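Local atomic coordinates of type I modular polyketide synthase (PDB entry 6IYT), a protein that probably transfers an ethylmalonyl extender unit from coenzyme A to the acyl carrier protein, as the acyltransferase domain of a salinomycin polyketide synthase module. Residues Val355-Gly358 / Ala359-Asp362; Pro428-Val431 / Leu432-Ala436. All blocks are in the same frame, centred on the assembly; numbering follows the deposited sequence.

Contact 1: residues Val355-Gly358 / Ala359-Asp362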
# COMPACT_ATOMS: atom_id res chain seq x y z
N VAL A 355 -14.17 -15.11 3.75
CA VAL A 355 -12.94 -15.16 4.50
C VAL A 355 -12.25 -16.48 4.24
O VAL A 355 -12.81 -17.54 4.49
CB VAL A 355 -13.18 -14.92 6.00
CG1 VAL A 355 -14.13 -15.94 6.56
CG2 VAL A 355 -11.85 -14.95 6.75
N LEU A 356 -11.08 -16.40 3.62
CA LEU A 356 -10.39 -17.56 3.11
C LEU A 356 -9.18 -17.91 3.95
O LEU A 356 -8.52 -17.01 4.50
CB LEU A 356 -9.94 -17.31 1.67
CG LEU A 356 -11.07 -17.04 0.67
CD1 LEU A 356 -10.47 -16.80 -0.71
CD2 LEU A 356 -12.06 -18.18 0.63
N SER A 357 -8.86 -19.20 4.03
CA SER A 357 -7.68 -19.64 4.76
C SER A 357 -6.46 -19.39 3.92
O SER A 357 -5.34 -19.20 4.45
CB SER A 357 -7.78 -21.14 5.07
OG SER A 357 -7.82 -21.91 3.87
N GLY A 358 -6.64 -19.53 2.62
CA GLY A 358 -5.53 -19.54 1.67
C GLY A 358 -5.44 -20.82 0.86
O GLY A 358 -4.99 -20.80 -0.30
N ALA A 359 -5.99 -21.90 1.40
CA ALA A 359 -5.91 -23.22 0.73
C ALA A 359 -6.76 -23.26 -0.53
O ALA A 359 -6.63 -24.19 -1.35
CB ALA A 359 -6.32 -24.31 1.69
N GLU A 360 -7.65 -22.27 -0.66
CA GLU A 360 -8.66 -22.22 -1.75
C GLU A 360 -8.11 -21.58 -3.05
O GLU A 360 -8.82 -21.54 -4.07
CB GLU A 360 -9.89 -21.39 -1.30
CG GLU A 360 -10.48 -21.76 0.06
CD GLU A 360 -9.88 -20.96 1.21
OE1 GLU A 360 -10.51 -20.86 2.28
OE2 GLU A 360 -8.76 -20.45 1.07
N LEU A 361 -6.90 -20.98 -2.97
CA LEU A 361 -6.38 -20.11 -4.03
C LEU A 361 -5.73 -20.89 -5.18
O LEU A 361 -4.55 -20.71 -5.46
CB LEU A 361 -5.35 -19.13 -3.45
CG LEU A 361 -5.81 -17.85 -2.79
CD1 LEU A 361 -7.26 -17.78 -2.36
CD2 LEU A 361 -4.84 -17.37 -1.72
N ASP A 362 -6.50 -21.79 -5.79
CA ASP A 362 -6.02 -22.64 -6.87
C ASP A 362 -6.21 -21.96 -8.22
O ASP A 362 -6.58 -20.78 -8.29
CB ASP A 362 -6.76 -24.00 -6.84
CG ASP A 362 -8.30 -23.86 -6.99
OD1 ASP A 362 -8.79 -22.78 -7.38
OD2 ASP A 362 -9.04 -24.80 -6.59

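Contact 2: residues Pro428-Val431 / Leu432-Ala436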
# COMPACT_ATOMS: atom_id res chain seq x y z
N PRO A 428 13.46 7.89 3.29
CA PRO A 428 13.21 7.76 4.70
C PRO A 428 12.21 8.77 5.22
O PRO A 428 11.41 8.44 6.10
CB PRO A 428 14.58 7.98 5.32
CG PRO A 428 15.50 7.45 4.30
CD PRO A 428 14.90 7.80 2.98
N ARG A 429 12.21 9.99 4.69
CA ARG A 429 11.21 10.94 5.16
C ARG A 429 9.78 10.38 4.95
O ARG A 429 8.94 10.44 5.86
CB ARG A 429 11.34 12.30 4.53
CG ARG A 429 10.14 13.20 4.90
CD ARG A 429 10.27 14.59 4.33
NE ARG A 429 11.22 15.37 5.08
CZ ARG A 429 10.93 16.00 6.21
NH1 ARG A 429 11.84 16.73 6.80
NH2 ARG A 429 9.68 15.98 6.70
N ARG A 430 9.51 9.87 3.77
CA ARG A 430 8.18 9.30 3.50
C ARG A 430 7.83 8.14 4.42
O ARG A 430 6.71 8.08 4.95
CB ARG A 430 8.06 8.85 2.03
CG ARG A 430 6.70 8.31 1.67
CD ARG A 430 5.62 9.33 1.81
NE ARG A 430 4.84 9.19 3.05
CZ ARG A 430 3.82 9.95 3.40
NH1 ARG A 430 3.55 11.07 2.71
NH2 ARG A 430 3.12 9.68 4.49
N VAL A 431 8.75 7.22 4.64
CA VAL A 431 8.51 6.10 5.56
C VAL A 431 8.20 6.64 6.95
O VAL A 431 7.25 6.20 7.60
CB VAL A 431 9.70 5.14 5.60
CG1 VAL A 431 9.50 4.07 6.66
CG2 VAL A 431 9.88 4.49 4.22
N LEU A 432 9.10 7.45 7.48
CA LEU A 432 8.90 8.00 8.82
C LEU A 432 7.61 8.79 8.93
O LEU A 432 6.97 8.80 10.01
CB LEU A 432 10.08 8.89 9.22
CG LEU A 432 11.43 8.18 9.45
CD1 LEU A 432 12.50 9.21 9.77
CD2 LEU A 432 11.34 7.15 10.55
N THR A 433 7.25 9.51 7.87
CA THR A 433 5.98 10.26 7.83
C THR A 433 4.74 9.35 7.89
O THR A 433 3.86 9.55 8.70
CB THR A 433 5.92 11.22 6.62
OG1 THR A 433 7.03 12.13 6.68
CG2 THR A 433 4.64 12.01 6.65
N SER A 434 4.79 8.23 7.18
CA SER A 434 3.73 7.26 7.26
C SER A 434 3.67 6.60 8.63
O SER A 434 2.58 6.42 9.22
CB SER A 434 3.87 6.23 6.14
OG SER A 434 3.67 6.87 4.89
N PHE A 435 4.84 6.26 9.18
CA PHE A 435 4.89 5.74 10.54
C PHE A 435 4.24 6.75 11.53
O PHE A 435 3.50 6.36 12.43
CB PHE A 435 6.33 5.51 10.99
CG PHE A 435 7.03 4.32 10.39
CD1 PHE A 435 6.40 3.41 9.54
CD2 PHE A 435 8.36 4.08 10.74
CE1 PHE A 435 7.08 2.29 9.08
CE2 PHE A 435 9.06 3.01 10.23
CZ PHE A 435 8.42 2.11 9.39
N ALA A 436 4.61 8.02 11.41
CA ALA A 436 4.09 9.08 12.30
C ALA A 436 2.58 9.27 12.14
O ALA A 436 1.87 9.46 13.12
CB ALA A 436 4.82 10.38 12.06
O HOH W 1 6.99 14.71 6.12

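Contact 1: residues Val355-Gly358 / Ala359-Asp362
Gly358 and Leu361 are the ends of a type I beta turn, in which Leu361 N donates to Gly358 O at 3.3 Å from well above the carbonyl plane, 55° out of it. The turn carries the chain from strand 355-356, half of a two-stranded antiparallel hairpin with strand 347-348, toward helix 363-371 of the acyltransferase fold. Inside the bend sits the carboxylate of Glu360, which reaches back over the chain and takes two successive backbone N-H groups, one on each oxygen. Ser357 N gives a nearly straight bond to OE1 of Glu360 (2.9 Å), and Gly358 N a more bent one to OE2 of Glu360 (2.8 Å). Both oxygens use their syn lone pairs, so the two N-H groups face the carboxylate from its open side, one per oxygen, which limits its rotation. Glu360 gets there by folding at its middle torsion, chi2 91°, which doubles the chain back toward the strand end. Two N-H groups on the anion probably favour its charged form. Its flank is apolar: Leu356 CB and CD2 lie against the carboxylate, while Leu356 CD1 meets Leu361 CD1 at 3.7 Å. Leu361 also packs on Leu347 of the partner strand and on Ala225. Ser357 adds a bond of its own. With its OG set between the backbone N and the carbonyl carbon, the hydroxyl accepts from Ala359 N at 3.1 Å, 167° at the hydrogen. Gly358 in between takes a positive phi, a region that glycine enters easily. Beyond the turn Asp362 is the N-cap of helix 363-371, its OD1 accepting from Tyr365 N.

Contact 2: residues Pro428-Val431 / Leu432-Ala436
Val431 and Phe435, one helical turn apart, make the tight side of this contact: CG1 of Val431 lies over one face of the ring, offset toward the rim, 3.8 Å from its centroid in a CH-pi contact. The valine reaches it by turning CG1 anti to its own nitrogen (chi1 174°). Val198 and Trp199 of helix 181-200 close around this buried flank, the rings of Phe435 and Trp199 meeting at about 60°. The backbone is the opening of helix 428-439, with regular i to i+4 bonds from Leu432 N to Pro428 O through Phe435 N to Val431 O. Arg429 O takes two donors from Thr433, its N and, at 2.7 Å, its OG1, the latter from above the carbonyl plane. Arg430 folds back at chi2 and chi3 so that Thr433 CG2 lies over one face of its guanidinium, while NH2 of Arg430 donates to Ser434 OG at 2.9 Å; that hydroxyl also bonds Thr420 O, and the guanidinium is bridged to Glu425 and Glu437. Looser is the exposed side, where Arg429 makes a salt bridge to Asp110. There a water accepts from Arg429 NH2 (3.0 Å) and donates to Thr433 OG1 (2.6 Å).

Coming from the N terminus, the chain reaches contact 1 first, leaving strand 355-356 and turning toward helix 363-371. It then runs on through strand 374-375, helix 376-385, strand 388-393, helix 401-411 and strand 416-418 before contact 2 opens on helix 428-439. The two are in series and neither nests in nor crosses the other; each is a short-range contact within continuous chain, contact 1 closing a tight turn and contact 2 the first turns of a helix. Their centres lie about 33 Å apart on opposite sides of the chain's centre. Contact 1 joins a hairpin to the next helix; contact 2 seats its helix against strand 90-96, helix 137-142 and helix 181-200.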